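Local coordinates for HTPA Reductase (Selaginella moellendorffii, PDB 5U5N), which probably catalyses the NAD(P)H-dependent reduction of 4-hydroxy-tetrahydrodipicolinate to tetrahydrodipicolinate in lysine biosynthesis, at residues A[79-84]-A[102-107]; A[152-157]-A[223-228]; A[164-169]-A[194-199]. All blocks are in the same frame, centred on the assembly; numbering follows the deposited sequence.

Contact 1 of 3, residues A[79-84]-A[102-107]; sequences DYTLPA and MGTTGG. With NAD (nicotinamide-adenine-dinucleotide), chain C.
D79 and M102 form a parallel bridge, with their CA atoms 4.9 Å apart, at the C-terminal ends of two neighbouring strands. G103 N donates to D79 O at 3.0 Å, one of the bonds that make the bridge, D79 being bonded also to V101; T104 N adds a weak bond to the same oxygen. Beyond it the chains turn into loops that stay close, and the CA atoms of P83 and G106 are still only 4.5 Å apart. This is the place where a Rossmann-type parallel sheet receives its dinucleotide, and NAD lies against both loops. T104 is the polar link between them. Its OG1 accepts from T81 N at 2.9 Å in a nearly straight bond (166°) and lies 2.8 Å from D79 OD1; D79 O is also within reach of its proton. With D79 CG anti to the backbone N (chi1 -166°), the carboxylate lies alongside the M102 side chain; its OD2 is held by N89 and Y93. G103 CA sits over one face of the Y80 ring in a CH-pi contact, toward the rim, while NAD O4D meets the ring edge in plane. G103 O accepts from NAD N7N at 3.0 Å in a nearly straight bond that would help orient the carboxamide, and T105 OG1 shares a hydrogen bond with NAD O2D at 2.7 Å. At the adenine, T81 CG2 comes within 3.3 Å of NAD N3A.

Contact 2 of 3, residues A[152-157]-A[223-228]; sequences SGYTLQ and ISPDGT
The Y154 ring has S224 CA over the centre of one face, in a CH-pi contact 3.5 Å from the ring centroid and only 8° off its normal. S224 N lies over the same face, 3.4 Å from Y154 CD2, and S224 CB reaches Y154 CZ. P225 CD approaches Y154 CD1 obliquely, the two side chains crossing at about a right angle; F151 makes an edge-to-face contact with the tyrosine. An alanine in place of Y154 would probably leave the backbone of S224 without its aromatic cover and open a gap beside P225. Next to the ring, T155 and I223 form an antiparallel hydrogen-bonded pair: T155 N gives a nearly straight bond (168°) to I223 O at 2.7 Å, and I223 N returns one to T155 O at 2.9 Å. A type I turn from S224 to G227 follows; D226 OD1 accepts from S224 OG and, just past the turn, from T228 OG1 and T228 N, the last bond making an Asx turn. The pair thus closes the end of the sheet where strand 155-162 begins and strand 215-223 turns into strand 229-238, with V229 and I222 against the tyrosine and S241 of the second subunit bonded to D226.

Contact 3 of 3, residues A[164-169]-A[194-199]; sequences STKADV and LVRDPK
R196 and K166 make the main polar link between the two segments. The guanidinium grips K166 O side-on with two nitrogens: R196 NE gives a bond of 3.0 Å (150° at the hydrogen), lying in the carbonyl plane on a lone pair, and R196 NH2 gives a second of 3.2 Å to the same oxygen, tilted 31° from that plane. The chain bends at chi2 (-70°), which turns R196 CD back from an extended course. Within its own segment R196 NH1 bonds V195 O at 2.9 Å, and beyond the segments R196 NH2 forms a salt bridge with E160 of strand 155-162, so each nitrogen of the group has a partner. S164 OG gives a weak hydrogen bond to R196 O at 3.3 Å.

Van der Waals contacts complete the packing. Within 194-199, L194 CB lies over the centre of one guanidinium face, 3.8 Å above its plane; across the contact, K166 CB approaches R196 NH2 to 3.4 Å. L194 CD1 reaches A167 O at 3.2 Å, a methyl group against a carbonyl oxygen.

A capping interaction lies just beyond, where D197 occupies the N-cap of helix 198-203 and its OD1 accepts from K199 N. The contact thus ties the loop between strand 155-162 and helix 171-182 to the edge strand 193-195 and to the turn entering the next helix. Chemically it rests on one main-chain carbonyl gripped by a cation that also bonds V195 O and E160: the positive group would be expected to polarise the K166 peptide, while E160 probably offsets its charge and steadies its orientation.

How the contacts relate
Contact 1 belongs to the nucleotide-binding half of the subunit and touches NAD directly; contacts 2 and 3 belong to the C-terminal half and share one mixed sheet, in which strands 155-162 and 193-195 are neighbours. Contact 3 falls, in sequence, between the two segments of contact 2, yet their centres are 26 Å apart and their nearest atoms about 10 Å. Contact 3 also comes within about 10 Å (nearest atoms) of contact 1, and the K166 side chain is about 8 Å from NAD, which puts the 164-169 loop near the cofactor, without contact. Contact 2 lies farthest from contact 1, 40 Å between centres, at the dimer-facing end of the sheet.

Contact 1 of 3, residues A[79-84]-A[102-107]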
loop_
_atom_site.group_PDB
_atom_site.type_symbol
_atom_site.label_atom_id
_atom_site.label_comp_id
_atom_site.label_asym_id
_atom_site.label_seq_id
_atom_site.Cartn_x
_atom_site.Cartn_y
_atom_site.Cartn_z
ATOM N N ASP A 79 -14.350 12.789 -23.024
ATOM C CA ASP A 79 -14.064 14.208 -23.090
ATOM C C ASP A 79 -12.725 14.557 -22.437
ATOM O O ASP A 79 -12.594 14.478 -21.215
ATOM C CB ASP A 79 -15.200 14.996 -22.437
ATOM C CG ASP A 79 -15.153 16.479 -22.749
ATOM O OD1 ASP A 79 -14.272 17.154 -22.208
ATOM O OD2 ASP A 79 -16.011 16.991 -23.553
ATOM N N TYR A 80 -11.739 14.892 -23.281
ATOM C CA TYR A 80 -10.519 15.584 -22.904
ATOM C C TYR A 80 -10.398 16.839 -23.772
ATOM O O TYR A 80 -9.775 16.826 -24.856
ATOM C CB TYR A 80 -9.284 14.719 -23.102
ATOM C CG TYR A 80 -9.090 13.684 -22.036
ATOM C CD1 TYR A 80 -8.389 13.983 -20.866
ATOM C CD2 TYR A 80 -9.573 12.387 -22.203
ATOM C CE1 TYR A 80 -8.166 13.021 -19.871
ATOM C CE2 TYR A 80 -9.363 11.410 -21.216
ATOM C CZ TYR A 80 -8.661 11.732 -20.052
ATOM O OH TYR A 80 -8.472 10.750 -19.079
ATOM N N THR A 81 -10.989 17.910 -23.258
ATOM C CA THR A 81 -11.027 19.197 -23.889
ATOM C C THR A 81 -10.267 20.225 -23.066
ATOM O O THR A 81 -9.072 20.151 -22.981
ATOM C CB THR A 81 -12.496 19.604 -24.193
ATOM O OG1 THR A 81 -13.275 19.571 -22.977
ATOM C CG2 THR A 81 -13.103 18.658 -25.195
ATOM N N LEU A 82 -10.931 21.213 -22.501
ATOM C CA LEU A 82 -10.248 22.336 -21.891
ATOM C C LEU A 82 -11.166 22.767 -20.780
ATOM O O LEU A 82 -12.388 22.630 -20.911
ATOM C CB LEU A 82 -10.061 23.502 -22.889
ATOM C CG LEU A 82 -9.005 23.467 -24.005
ATOM C CD1 LEU A 82 -9.023 24.705 -24.870
ATOM C CD2 LEU A 82 -7.633 23.299 -23.381
ATOM N N PRO A 83 -10.602 23.288 -19.672
ATOM C CA PRO A 83 -11.441 23.718 -18.555
ATOM C C PRO A 83 -12.629 24.583 -18.984
ATOM O O PRO A 83 -13.737 24.393 -18.499
ATOM C CB PRO A 83 -10.463 24.479 -17.667
ATOM C CG PRO A 83 -9.157 23.797 -17.911
ATOM C CD PRO A 83 -9.168 23.379 -19.354
ATOM N N ALA A 84 -12.391 25.499 -19.927
ATOM C CA ALA A 84 -13.430 26.378 -20.480
ATOM C C ALA A 84 -14.651 25.633 -21.040
ATOM O O ALA A 84 -15.768 26.106 -20.891
ATOM C CB ALA A 84 -12.822 27.277 -21.550
ATOM N N MET A 102 -15.537 11.940 -18.440
ATOM C CA MET A 102 -14.962 13.284 -18.384
ATOM C C MET A 102 -13.624 13.249 -17.668
ATOM O O MET A 102 -13.587 13.092 -16.451
ATOM C CB MET A 102 -15.964 14.223 -17.655
ATOM C CG MET A 102 -15.511 15.655 -17.380
ATOM S SD MET A 102 -15.381 16.600 -18.919
ATOM C CE MET A 102 -17.118 16.876 -19.284
ATOM N N GLY A 103 -12.544 13.352 -18.432
ATOM C CA GLY A 103 -11.192 13.412 -17.895
ATOM C C GLY A 103 -10.632 14.836 -17.797
ATOM O O GLY A 103 -9.577 15.054 -17.227
ATOM N N THR A 104 -11.340 15.805 -18.361
ATOM C CA THR A 104 -10.880 17.184 -18.407
ATOM C C THR A 104 -10.947 17.765 -16.995
ATOM O O THR A 104 -11.938 17.598 -16.302
ATOM C CB THR A 104 -11.792 18.009 -19.334
ATOM O OG1 THR A 104 -11.932 17.351 -20.594
ATOM C CG2 THR A 104 -11.253 19.444 -19.553
ATOM N N THR A 105 -9.901 18.457 -16.582
ATOM C CA THR A 105 -9.863 19.082 -15.266
ATOM C C THR A 105 -10.396 20.511 -15.370
ATOM O O THR A 105 -10.651 21.010 -16.465
ATOM C CB THR A 105 -8.438 19.112 -14.707
ATOM O OG1 THR A 105 -7.609 19.888 -15.568
ATOM C CG2 THR A 105 -7.871 17.703 -14.588
ATOM N N GLY A 106 -10.559 21.170 -14.233
ATOM C CA GLY A 106 -11.127 22.510 -14.208
ATOM C C GLY A 106 -12.618 22.553 -14.482
ATOM O O GLY A 106 -13.289 21.531 -14.581
ATOM N N GLY A 107 -13.127 23.768 -14.614
ATOM C CA GLY A 107 -14.558 24.009 -14.698
ATOM C C GLY A 107 -15.139 24.078 -13.316
ATOM O O GLY A 107 -14.416 23.956 -12.339
HETATM P PA NAD C . -4.774 20.199 -25.317
HETATM O O1A NAD C . -4.702 21.711 -25.185
HETATM O O2A NAD C . -3.645 19.405 -25.942
HETATM O O5B NAD C . -6.098 19.780 -26.097
HETATM C C5B NAD C . -7.395 20.132 -25.657
HETATM C C4B NAD C . -8.253 20.206 -26.913
HETATM O O4B NAD C . -9.623 20.452 -26.598
HETATM C C3B NAD C . -7.808 21.303 -27.880
HETATM O O3B NAD C . -7.205 20.697 -29.038
HETATM C C2B NAD C . -9.079 22.120 -28.163
HETATM O O2B NAD C . -9.162 22.553 -29.540
HETATM C C1B NAD C . -10.200 21.172 -27.692
HETATM N N9A NAD C . -11.500 21.763 -27.274
HETATM C C8A NAD C . -11.699 22.915 -26.599
HETATM N N7A NAD C . -13.019 23.125 -26.391
HETATM C C5A NAD C . -13.692 22.090 -26.926
HETATM C C6A NAD C . -15.111 21.697 -27.068
HETATM N N6A NAD C . -16.098 22.470 -26.566
HETATM N N1A NAD C . -15.403 20.539 -27.700
HETATM C C2A NAD C . -14.437 19.750 -28.219
HETATM N N3A NAD C . -13.120 20.056 -28.134
HETATM C C4A NAD C . -12.691 21.190 -27.506
HETATM O O3 NAD C . -5.129 19.636 -23.844
HETATM P PN NAD C . -4.601 18.214 -23.267
HETATM O O1N NAD C . -3.108 18.375 -23.092
HETATM O O2N NAD C . -5.144 17.088 -24.126
HETATM O O5D NAD C . -5.413 18.186 -21.873
HETATM C C5D NAD C . -6.836 18.223 -21.896
HETATM C C4D NAD C . -7.453 18.282 -20.505
HETATM O O4D NAD C . -7.289 17.011 -19.866
HETATM C C3D NAD C . -6.822 19.333 -19.581
HETATM O O3D NAD C . -7.824 20.019 -18.808
HETATM C C2D NAD C . -5.919 18.520 -18.674
HETATM O O2D NAD C . -5.769 19.075 -17.367
HETATM C C1D NAD C . -6.675 17.201 -18.584
HETATM N N1N NAD C . -5.878 16.031 -18.161
HETATM C C2N NAD C . -6.458 15.217 -17.260
HETATM C C3N NAD C . -5.829 14.070 -16.783
HETATM C C7N NAD C . -6.511 13.187 -15.755
HETATM O O7N NAD C . -5.813 12.516 -15.012
HETATM N N7N NAD C . -7.847 13.133 -15.633
HETATM C C4N NAD C . -4.552 13.781 -17.268
HETATM C C5N NAD C . -3.954 14.627 -18.199
HETATM C C6N NAD C . -4.641 15.758 -18.637
#

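Contact 2 of 3, residues A[152-157]-A[223-228]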
loop_
_atom_site.group_PDB
_atom_site.type_symbol
_atom_site.label_atom_id
_atom_site.label_comp_id
_atom_site.label_asym_id
_atom_site.label_seq_id
_atom_site.Cartn_x
_atom_site.Cartn_y
_atom_site.Cartn_z
ATOM N N SER A 152 3.634 6.718 14.532
ATOM C CA SER A 152 3.832 7.790 15.508
ATOM C C SER A 152 5.301 7.812 15.948
ATOM O O SER A 152 5.870 6.775 16.253
ATOM C CB SER A 152 2.954 7.522 16.723
ATOM O OG SER A 152 2.905 8.619 17.559
ATOM N N GLY A 153 5.935 8.978 15.885
ATOM C CA GLY A 153 7.369 9.121 16.199
ATOM C C GLY A 153 8.287 9.115 14.988
ATOM O O GLY A 153 9.410 9.602 15.067
ATOM N N TYR A 154 7.836 8.547 13.869
ATOM C CA TYR A 154 8.653 8.445 12.654
ATOM C C TYR A 154 8.787 9.812 12.018
ATOM O O TYR A 154 8.000 10.699 12.312
ATOM C CB TYR A 154 8.053 7.459 11.646
ATOM C CG TYR A 154 8.353 6.001 11.941
ATOM C CD1 TYR A 154 8.114 5.442 13.201
ATOM C CD2 TYR A 154 8.879 5.162 10.946
ATOM C CE1 TYR A 154 8.404 4.079 13.461
ATOM C CE2 TYR A 154 9.164 3.826 11.198
ATOM C CZ TYR A 154 8.920 3.287 12.456
ATOM O OH TYR A 154 9.215 1.949 12.702
ATOM N N THR A 155 9.807 9.970 11.177
ATOM C CA THR A 155 10.022 11.164 10.390
ATOM C C THR A 155 9.571 10.907 8.952
ATOM O O THR A 155 9.800 9.810 8.415
ATOM C CB THR A 155 11.514 11.558 10.394
ATOM O OG1 THR A 155 11.857 12.005 11.689
ATOM C CG2 THR A 155 11.792 12.751 9.447
ATOM N N LEU A 156 8.979 11.932 8.333
ATOM C CA LEU A 156 8.546 11.891 6.947
ATOM C C LEU A 156 9.290 12.918 6.101
ATOM O O LEU A 156 9.373 14.108 6.467
ATOM C CB LEU A 156 7.040 12.178 6.845
ATOM C CG LEU A 156 6.412 12.249 5.445
ATOM C CD1 LEU A 156 6.585 10.928 4.698
ATOM C CD2 LEU A 156 4.949 12.622 5.554
ATOM N N GLN A 157 9.800 12.466 4.949
ATOM C CA GLN A 157 10.229 13.359 3.878
ATOM C C GLN A 157 9.438 12.987 2.646
ATOM O O GLN A 157 9.196 11.796 2.374
ATOM C CB GLN A 157 11.690 13.192 3.541
ATOM C CG GLN A 157 12.660 13.464 4.669
ATOM C CD GLN A 157 13.927 12.650 4.500
ATOM O OE1 GLN A 157 14.973 13.196 4.185
ATOM N NE2 GLN A 157 13.817 11.328 4.633
ATOM N N ILE A 223 11.029 7.230 8.293
ATOM C CA ILE A 223 12.173 6.741 9.044
ATOM C C ILE A 223 11.879 6.749 10.555
ATOM O O ILE A 223 11.346 7.717 11.079
ATOM C CB ILE A 223 13.422 7.606 8.766
ATOM C CG1 ILE A 223 13.745 7.645 7.279
ATOM C CG2 ILE A 223 14.648 7.064 9.525
ATOM C CD1 ILE A 223 14.553 8.875 6.886
ATOM N N SER A 224 12.245 5.661 11.242
ATOM C CA SER A 224 12.013 5.543 12.694
ATOM C C SER A 224 12.867 6.527 13.507
ATOM O O SER A 224 13.906 6.966 13.017
ATOM C CB SER A 224 12.338 4.132 13.168
ATOM O OG SER A 224 13.701 3.848 12.889
ATOM N N PRO A 225 12.460 6.847 14.766
ATOM C CA PRO A 225 13.248 7.727 15.639
ATOM C C PRO A 225 14.708 7.364 15.767
ATOM O O PRO A 225 15.542 8.241 15.867
ATOM C CB PRO A 225 12.586 7.552 17.008
ATOM C CG PRO A 225 11.165 7.309 16.678
ATOM C CD PRO A 225 11.178 6.492 15.413
ATOM N N ASP A 226 15.018 6.082 15.776
ATOM C CA ASP A 226 16.417 5.667 15.925
ATOM C C ASP A 226 17.136 5.512 14.575
ATOM O O ASP A 226 18.313 5.201 14.526
ATOM C CB ASP A 226 16.509 4.401 16.782
ATOM C CG ASP A 226 15.873 3.139 16.120
ATOM O OD1 ASP A 226 15.268 3.182 14.985
ATOM O OD2 ASP A 226 15.968 2.081 16.792
ATOM N N GLY A 227 16.433 5.735 13.475
ATOM C CA GLY A 227 17.046 5.662 12.168
ATOM C C GLY A 227 17.257 4.280 11.630
ATOM O O GLY A 227 17.826 4.164 10.576
ATOM N N THR A 228 16.831 3.226 12.339
ATOM C CA THR A 228 17.052 1.849 11.892
ATOM C C THR A 228 15.951 1.270 10.988
ATOM O O THR A 228 16.157 0.209 10.400
ATOM C CB THR A 228 17.220 0.883 13.079
ATOM O OG1 THR A 228 16.003 0.811 13.836
ATOM C CG2 THR A 228 18.381 1.306 13.978
#

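Contact 3 of 3, residues A[164-169]-A[194-199]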
loop_
_atom_site.group_PDB
_atom_site.type_symbol
_atom_site.label_atom_id
_atom_site.label_comp_id
_atom_site.label_asym_id
_atom_site.label_seq_id
_atom_site.Cartn_x
_atom_site.Cartn_y
_atom_site.Cartn_z
ATOM N N SER A 164 8.739 21.967 -14.685
ATOM C CA SER A 164 8.950 23.323 -14.165
ATOM C C SER A 164 7.732 24.271 -14.264
ATOM O O SER A 164 6.911 24.166 -15.194
ATOM C CB SER A 164 10.117 23.993 -14.929
ATOM O OG SER A 164 11.366 23.356 -14.680
ATOM N N THR A 165 7.619 25.155 -13.260
ATOM C CA THR A 165 6.471 26.045 -13.013
ATOM C C THR A 165 5.341 25.407 -12.161
ATOM O O THR A 165 4.500 26.151 -11.693
ATOM C CB THR A 165 5.908 26.809 -14.297
ATOM O OG1 THR A 165 5.066 25.959 -15.090
ATOM C CG2 THR A 165 7.045 27.419 -15.174
ATOM N N LYS A 166 5.335 24.071 -11.926
ATOM C CA LYS A 166 4.459 23.508 -10.867
ATOM C C LYS A 166 4.904 24.048 -9.509
ATOM O O LYS A 166 5.812 23.489 -8.899
ATOM C CB LYS A 166 4.391 21.971 -10.826
ATOM C CG LYS A 166 3.163 21.369 -11.487
ATOM C CD LYS A 166 3.312 21.193 -12.983
ATOM C CE LYS A 166 2.100 20.452 -13.524
ATOM N NZ LYS A 166 1.918 20.756 -14.970
ATOM N N ALA A 167 4.290 25.152 -9.084
ATOM C CA ALA A 167 4.579 25.758 -7.762
ATOM C C ALA A 167 3.984 24.976 -6.605
ATOM O O ALA A 167 4.508 25.055 -5.485
ATOM C CB ALA A 167 4.110 27.209 -7.679
ATOM N N ASP A 168 2.906 24.240 -6.864
ATOM C CA ASP A 168 2.064 23.662 -5.802
ATOM C C ASP A 168 2.277 22.168 -5.745
ATOM O O ASP A 168 2.530 21.497 -6.763
ATOM C CB ASP A 168 0.560 23.994 -5.969
ATOM C CG ASP A 168 0.039 23.735 -7.374
ATOM O OD1 ASP A 168 0.669 22.951 -8.131
ATOM O OD2 ASP A 168 -0.975 24.390 -7.759
ATOM N N VAL A 169 2.198 21.661 -4.518
ATOM C CA VAL A 169 2.320 20.231 -4.244
ATOM C C VAL A 169 1.199 19.515 -5.009
ATOM O O VAL A 169 0.036 19.993 -4.976
ATOM C CB VAL A 169 2.131 19.958 -2.732
ATOM C CG1 VAL A 169 2.205 18.467 -2.438
ATOM C CG2 VAL A 169 3.109 20.768 -1.867
ATOM N N LEU A 194 9.914 20.086 -3.719
ATOM C CA LEU A 194 9.700 20.145 -5.158
ATOM C C LEU A 194 11.051 20.118 -5.862
ATOM O O LEU A 194 11.879 20.978 -5.666
ATOM C CB LEU A 194 8.938 21.419 -5.543
ATOM C CG LEU A 194 7.626 21.727 -4.806
ATOM C CD1 LEU A 194 6.975 22.970 -5.393
ATOM C CD2 LEU A 194 6.637 20.572 -4.806
ATOM N N VAL A 195 11.272 19.099 -6.671
ATOM C CA VAL A 195 12.463 18.987 -7.499
ATOM C C VAL A 195 12.098 19.554 -8.870
ATOM O O VAL A 195 11.230 19.026 -9.546
ATOM C CB VAL A 195 12.890 17.507 -7.631
ATOM C CG1 VAL A 195 14.070 17.379 -8.562
ATOM C CG2 VAL A 195 13.246 16.952 -6.262
ATOM N N ARG A 196 12.747 20.650 -9.247
ATOM C CA ARG A 196 12.440 21.348 -10.503
ATOM C C ARG A 196 13.654 21.585 -11.423
ATOM O O ARG A 196 13.467 21.883 -12.611
ATOM C CB ARG A 196 11.679 22.655 -10.208
ATOM C CG ARG A 196 10.365 22.461 -9.428
ATOM C CD ARG A 196 9.303 21.781 -10.283
ATOM N NE ARG A 196 7.981 21.560 -9.673
ATOM C CZ ARG A 196 7.588 20.458 -9.021
ATOM N NH1 ARG A 196 8.420 19.443 -8.788
ATOM N NH2 ARG A 196 6.351 20.365 -8.543
ATOM N N ASP A 197 14.880 21.438 -10.907
ATOM C CA ASP A 197 16.102 21.448 -11.731
ATOM C C ASP A 197 16.171 20.179 -12.600
ATOM O O ASP A 197 16.163 19.087 -12.048
ATOM C CB ASP A 197 17.327 21.512 -10.811
ATOM C CG ASP A 197 18.666 21.525 -11.567
ATOM O OD1 ASP A 197 18.722 21.695 -12.812
ATOM O OD2 ASP A 197 19.701 21.373 -10.878
ATOM N N PRO A 198 16.254 20.314 -13.953
ATOM C CA PRO A 198 16.338 19.117 -14.810
ATOM C C PRO A 198 17.532 18.203 -14.515
ATOM O O PRO A 198 17.356 16.978 -14.523
ATOM C CB PRO A 198 16.459 19.683 -16.231
ATOM C CG PRO A 198 15.943 21.082 -16.156
ATOM C CD PRO A 198 16.243 21.554 -14.762
ATOM N N LYS A 199 18.714 18.777 -14.263
ATOM C CA LYS A 199 19.902 17.989 -13.875
ATOM C C LYS A 199 19.536 17.067 -12.722
ATOM O O LYS A 199 19.753 15.875 -12.783
ATOM C CB LYS A 199 21.077 18.897 -13.460
#